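Local coordinates for protein amphinase-2 (Rana pipiens, PDB 2P7S) that cleaves RNA endonucleolytically as a secreted, monomeric, cytotoxic ribonuclease of the pancreatic ribonuclease family, at residues Phe11-Ile16 / Tyr35-Gln40; Thr75-Lys80 / Gln89-Asn94. All coordinates share one frame; numbering follows the deposited sequence.

Contact 1 of 2, residues Phe11-Ile16 / Tyr35-Gln40. With ACT (acetate ion), chain D.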
loop_
_atom_site.group_PDB
_atom_site.type_symbol
_atom_site.label_atom_id
_atom_site.label_comp_id
_atom_site.label_asym_id
_atom_site.label_seq_id
_atom_site.Cartn_x
_atom_site.Cartn_y
_atom_site.Cartn_z
ATOM N N PHE A 11 1.740 -2.294 -7.856
ATOM C CA PHE A 11 0.996 -2.078 -6.617
ATOM C C PHE A 11 1.602 -2.894 -5.474
ATOM O O PHE A 11 1.788 -2.376 -4.372
ATOM C CB PHE A 11 -0.476 -2.472 -6.784
ATOM C CG PHE A 11 -1.302 -2.285 -5.536
ATOM C CD1 PHE A 11 -2.088 -1.152 -5.364
ATOM C CD2 PHE A 11 -1.286 -3.245 -4.527
ATOM C CE1 PHE A 11 -2.853 -0.975 -4.199
ATOM C CE2 PHE A 11 -2.041 -3.079 -3.365
ATOM C CZ PHE A 11 -2.826 -1.941 -3.201
ATOM N N LYS A 12 1.890 -4.172 -5.733
ATOM C CA LYS A 12 2.474 -5.045 -4.709
ATOM C C LYS A 12 3.818 -4.510 -4.228
ATOM O O LYS A 12 4.100 -4.482 -3.030
ATOM C CB LYS A 12 2.690 -6.466 -5.251
ATOM C CG LYS A 12 1.435 -7.319 -5.369
ATOM C CD LYS A 12 1.777 -8.758 -5.769
ATOM C CE LYS A 12 2.351 -8.824 -7.178
ATOM N NZ LYS A 12 2.755 -10.215 -7.561
ATOM N N THR A 13 4.646 -4.096 -5.180
ATOM C CA THR A 13 5.975 -3.583 -4.877
ATOM C C THR A 13 5.902 -2.312 -4.038
ATOM O O THR A 13 6.597 -2.173 -3.036
ATOM C CB THR A 13 6.766 -3.285 -6.187
ATOM O OG1 THR A 13 7.016 -4.512 -6.890
ATOM C CG2 THR A 13 8.104 -2.620 -5.872
ATOM N N LYS A 14 5.035 -1.398 -4.450
ATOM C CA LYS A 14 4.885 -0.132 -3.764
ATOM C C LYS A 14 4.098 -0.159 -2.450
ATOM O O LYS A 14 4.391 0.622 -1.546
ATOM C CB LYS A 14 4.236 0.886 -4.708
ATOM C CG LYS A 14 4.220 2.305 -4.159
ATOM C CD LYS A 14 3.695 3.312 -5.176
ATOM C CE LYS A 14 3.852 4.728 -4.643
ATOM N NZ LYS A 14 3.273 5.734 -5.564
ATOM N N HIS A 15 3.126 -1.059 -2.332
ATOM C CA HIS A 15 2.274 -1.087 -1.144
ATOM C C HIS A 15 2.201 -2.314 -0.261
ATOM O O HIS A 15 1.682 -2.224 0.851
ATOM C CB HIS A 15 0.839 -0.742 -1.552
ATOM C CG HIS A 15 0.700 0.618 -2.147
ATOM N ND1 HIS A 15 0.837 1.763 -1.399
ATOM C CD2 HIS A 15 0.467 1.019 -3.419
ATOM C CE1 HIS A 15 0.694 2.815 -2.184
ATOM N NE2 HIS A 15 0.469 2.393 -3.415
ATOM N N ILE A 16 2.673 -3.463 -0.726
ATOM C CA ILE A 16 2.572 -4.642 0.117
ATOM C C ILE A 16 3.912 -5.064 0.699
ATOM O O ILE A 16 4.914 -5.161 -0.011
ATOM C CB ILE A 16 1.935 -5.821 -0.646
ATOM C CG1 ILE A 16 0.595 -5.378 -1.247
ATOM C CG2 ILE A 16 1.697 -6.984 0.315
ATOM C CD1 ILE A 16 -0.208 -6.489 -1.898
ATOM N N TYR A 35 11.604 -0.962 -3.749
ATOM C CA TYR A 35 10.190 -0.794 -3.439
ATOM C C TYR A 35 9.623 0.575 -3.790
ATOM O O TYR A 35 8.527 0.928 -3.358
ATOM C CB TYR A 35 9.960 -1.075 -1.951
ATOM C CG TYR A 35 10.431 -2.447 -1.518
ATOM C CD1 TYR A 35 11.570 -2.603 -0.724
ATOM C CD2 TYR A 35 9.738 -3.594 -1.906
ATOM C CE1 TYR A 35 12.001 -3.865 -0.327
ATOM C CE2 TYR A 35 10.160 -4.860 -1.514
ATOM C CZ TYR A 35 11.290 -4.989 -0.724
ATOM O OH TYR A 35 11.695 -6.246 -0.328
ATOM N N THR A 36 10.355 1.343 -4.588
ATOM C CA THR A 36 9.899 2.679 -4.945
ATOM C C THR A 36 9.808 2.926 -6.444
ATOM O O THR A 36 10.608 3.676 -7.006
ATOM C CB THR A 36 10.808 3.747 -4.309
ATOM O OG1 THR A 36 12.183 3.422 -4.560
ATOM C CG2 THR A 36 10.570 3.812 -2.810
ATOM N N PRO A 37 8.811 2.306 -7.103
ATOM C CA PRO A 37 8.558 2.416 -8.545
ATOM C C PRO A 37 8.408 3.859 -9.018
ATOM O O PRO A 37 8.913 4.226 -10.077
ATOM C CB PRO A 37 7.264 1.621 -8.729
ATOM C CG PRO A 37 7.355 0.580 -7.666
ATOM C CD PRO A 37 7.838 1.390 -6.480
ATOM N N ASP A 38 7.711 4.676 -8.235
ATOM C CA ASP A 38 7.506 6.069 -8.609
ATOM C C ASP A 38 8.638 6.991 -8.145
ATOM O O ASP A 38 8.522 8.212 -8.235
ATOM C CB ASP A 38 6.158 6.565 -8.070
ATOM C CG ASP A 38 4.976 5.832 -8.696
ATOM O OD1 ASP A 38 4.882 5.808 -9.942
ATOM O OD2 ASP A 38 4.143 5.280 -7.949
ATOM N N GLY A 39 9.729 6.399 -7.663
ATOM C CA GLY A 39 10.864 7.181 -7.199
ATOM C C GLY A 39 11.049 7.137 -5.691
ATOM O O GLY A 39 10.098 6.887 -4.952
ATOM N N GLN A 40 12.276 7.375 -5.231
ATOM C CA GLN A 40 12.564 7.368 -3.799
ATOM C C GLN A 40 12.326 8.731 -3.155
ATOM O O GLN A 40 12.228 9.750 -3.836
ATOM C CB GLN A 40 14.015 6.949 -3.532
ATOM C CG GLN A 40 14.329 5.492 -3.836
ATOM C CD GLN A 40 14.999 5.307 -5.179
ATOM O OE1 GLN A 40 16.106 5.801 -5.405
ATOM N NE2 GLN A 40 14.334 4.595 -6.082
HETATM C C ACT D . -0.266 2.923 -6.941
HETATM O O ACT D . -0.213 3.768 -7.860
HETATM O OXT ACT D . -0.902 3.003 -5.788
HETATM C CH3 ACT D . 0.504 1.632 -7.181
HETATM O O HOH W 1 6.890 2.507 -1.789
#

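Contact 2 of 2, residues Thr75-Lys80 / Gln89-Asn94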
loop_
_atom_site.group_PDB
_atom_site.type_symbol
_atom_site.label_atom_id
_atom_site.label_comp_id
_atom_site.label_asym_id
_atom_site.label_seq_id
_atom_site.Cartn_x
_atom_site.Cartn_y
_atom_site.Cartn_z
ATOM N N THR A 75 -3.227 -4.275 8.769
ATOM C CA THR A 75 -2.265 -3.535 9.583
ATOM C C THR A 75 -1.562 -2.629 8.578
ATOM O O THR A 75 -0.985 -3.117 7.601
ATOM C CB THR A 75 -1.239 -4.476 10.229
ATOM O OG1 THR A 75 -1.924 -5.433 11.044
ATOM C CG2 THR A 75 -0.261 -3.691 11.090
ATOM N N LEU A 76 -1.606 -1.319 8.820
ATOM C CA LEU A 76 -1.035 -0.340 7.900
ATOM C C LEU A 76 0.005 0.618 8.462
ATOM O O LEU A 76 -0.212 1.233 9.503
ATOM C CB LEU A 76 -2.161 0.511 7.326
ATOM C CG LEU A 76 -3.355 -0.213 6.715
ATOM C CD1 LEU A 76 -4.514 0.764 6.601
ATOM C CD2 LEU A 76 -2.975 -0.778 5.355
ATOM N N THR A 77 1.122 0.754 7.752
ATOM C CA THR A 77 2.168 1.687 8.145
ATOM C C THR A 77 2.184 2.817 7.125
ATOM O O THR A 77 2.313 2.587 5.923
ATOM C CB THR A 77 3.553 1.032 8.164
ATOM O OG1 THR A 77 3.619 0.101 9.245
ATOM C CG2 THR A 77 4.641 2.086 8.334
ATOM N N THR A 78 2.037 4.043 7.604
ATOM C CA THR A 78 2.055 5.182 6.711
ATOM C C THR A 78 3.324 5.988 6.970
ATOM O O THR A 78 3.625 6.326 8.110
ATOM C CB THR A 78 0.798 6.070 6.929
ATOM O OG1 THR A 78 -0.369 5.343 6.523
ATOM C CG2 THR A 78 0.895 7.351 6.117
ATOM N N CYS A 79 4.082 6.244 5.907
ATOM C CA CYS A 79 5.312 7.031 5.992
ATOM C C CYS A 79 4.983 8.418 5.448
ATOM O O CYS A 79 4.496 8.540 4.321
ATOM C CB CYS A 79 6.399 6.411 5.123
ATOM S SG CYS A 79 6.812 4.694 5.555
ATOM N N LYS A 80 5.263 9.462 6.223
ATOM C CA LYS A 80 4.941 10.808 5.762
ATOM C C LYS A 80 5.816 11.904 6.369
ATOM O O LYS A 80 6.709 11.638 7.184
ATOM C CB LYS A 80 3.480 11.114 6.092
ATOM C CG LYS A 80 3.204 11.177 7.588
ATOM C CD LYS A 80 1.748 11.504 7.853
ATOM C CE LYS A 80 1.490 11.726 9.331
ATOM N NZ LYS A 80 0.074 12.121 9.570
ATOM N N GLN A 89 6.469 8.133 11.180
ATOM C CA GLN A 89 5.869 6.827 10.942
ATOM C C GLN A 89 4.689 6.584 11.868
ATOM O O GLN A 89 4.769 6.841 13.073
ATOM C CB GLN A 89 6.938 5.749 11.167
ATOM C CG GLN A 89 6.497 4.308 10.992
ATOM C CD GLN A 89 7.680 3.340 10.994
ATOM O OE1 GLN A 89 8.796 3.709 10.624
ATOM N NE2 GLN A 89 7.433 2.094 11.386
ATOM N N SER A 90 3.595 6.087 11.301
ATOM C CA SER A 90 2.408 5.789 12.087
ATOM C C SER A 90 1.830 4.464 11.614
ATOM O O SER A 90 1.888 4.134 10.434
ATOM C CB SER A 90 1.361 6.895 11.933
ATOM O OG SER A 90 0.758 6.853 10.661
ATOM N N ASN A 91 1.288 3.703 12.550
ATOM C CA ASN A 91 0.697 2.411 12.240
ATOM C C ASN A 91 -0.721 2.342 12.771
ATOM O O ASN A 91 -0.987 2.728 13.914
ATOM C CB ASN A 91 1.517 1.289 12.867
ATOM C CG ASN A 91 0.722 0.011 13.021
ATOM O OD1 ASN A 91 0.307 -0.601 12.038
ATOM N ND2 ASN A 91 0.497 -0.394 14.262
ATOM N N THR A 92 -1.629 1.844 11.943
ATOM C CA THR A 92 -3.024 1.718 12.326
ATOM C C THR A 92 -3.599 0.469 11.683
ATOM O O THR A 92 -3.006 -0.105 10.770
ATOM C CB THR A 92 -3.858 2.912 11.826
ATOM O OG1 THR A 92 -3.931 2.870 10.394
ATOM C CG2 THR A 92 -3.226 4.237 12.256
ATOM N N THR A 93 -4.748 0.040 12.181
ATOM C CA THR A 93 -5.439 -1.109 11.618
ATOM C C THR A 93 -6.709 -0.461 11.105
ATOM O O THR A 93 -7.358 0.308 11.824
ATOM C CB THR A 93 -5.791 -2.157 12.681
ATOM O OG1 THR A 93 -6.653 -1.569 13.661
ATOM C CG2 THR A 93 -4.531 -2.678 13.350
ATOM N N ASN A 94 -7.061 -0.742 9.861
ATOM C CA ASN A 94 -8.243 -0.124 9.286
ATOM C C ASN A 94 -8.521 -0.788 7.954
ATOM O O ASN A 94 -7.759 -1.650 7.507
ATOM C CB ASN A 94 -7.968 1.365 9.060
ATOM C CG ASN A 94 -9.235 2.194 8.971
ATOM O OD1 ASN A 94 -10.329 1.668 8.767
ATOM N ND2 ASN A 94 -9.087 3.507 9.119
HETATM O O HOH W 2 -1.606 3.833 9.011
#

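Contact 1 of 2, residues Phe11-Ile16 / Tyr35-Gln40
The ammonium group of K14 meets the carboxylate of D38 in a short salt bridge, NZ to OD2 2.6 Å; NZ also hydrogen-bonds a glycerol, probably from the crystallisation liquor. OD2 offers its anti lone pair, while OD1 pairs with K10, so the carboxylate bridges two lysines of helix 6-15. K14 reaches it because CG stands anti to the backbone N (chi1 -171°) and the chain then runs extended. Nearer the backbone of K14 the packing is aliphatic: CG of P37 rests on CG2 of T13 at 3.7 Å, and P37 CD lies 4.0 Å from K14 CB. T13 turns its methyl to the loop and its hydroxyl to the carbonyl of E9. Y35 brings the edge of its ring to the T13 carbonyl, CD2 to O 3.6 Å. One water donates to both K14 O and Y35 O. The type I turn from T36 to G39, closed by G39 N to T36 O at 2.9 Å, sets P37 and D38 against the helix. Next along the helix, H15, by similarity the proton acceptor, donates its NE2-H to OXT of an acetate, probably of the same origin, at 2.8 Å in a bent bond (136°); H107 ND1 and F108 N hold the same ion, and T46 O holds ND1 of H15. D38 would partly offset the charge of K14, which may still add a modest positive field near H15.

Contact 2 of 2, residues Thr75-Lys80 / Gln89-Asn94
The carbonyl oxygen of L76 is gripped by two hydrogen bonds: T92 N reaches it at 2.9 Å within the carbonyl plane, and a water donates to it at 3.0 Å. N91 CA adds a CA-H...O contact to the same oxygen at 3.1 Å. That water also hydrogen-bonds OG1 of both T78 and T92. T92 presents its hydroxyl there because OG1 sits between backbone N and carbonyl carbon (chi1 68°). In return L76 N donates to T92 O at 2.7 Å, almost along the C=O axis (177°). The next hydrogen-bonded pair, T78 with S90, repeats the exchange, with T78 N to S90 O at 2.8 Å and a longer return bond of 3.2 Å from S90 N to T78 O. On the face of L76, T78, S90 and T92, S90 OG lies 3.8 Å from T78 CB; on the face of T75, T77, C79, Q89, N91 and T93 the side chains of T77 and Q89 cross obliquely, CG2 to CG 3.9 Å, while T77 OG1 turns to H49. This antiparallel hairpin pairs strand 74-83 with strand 86-101. Strand 45-49 hydrogen-bonds the other edge of 75-80, T78 OG1 reaches T46 of the predicted substrate site, C79 is disulfide-linked to C26, and L76 touches T46 and I48 of strand 45-49, I96 of strand 86-101 and T111 of strand 104-111.

Overall arrangement
Both segments of contact 1 precede those of contact 2 in the chain, and both contacts belong to the one pancreatic ribonuclease fold. Their centres lie about 16 Å apart and their nearest atoms about 7 Å apart, so they do not touch. Strand 45-49 mediates between them: helix 6-15 packs on one part of it, with H15 hydrogen-bonded through ND1 to the T46 carbonyl and through its backbone to I48, while strand 74-83 pairs with it as its antiparallel neighbour. T46 thus meets H15 of contact 1 through its carbonyl and T78 of contact 2 through its hydroxyl, an example of how a helix and a hairpin can meet at one strand beside a probable active site.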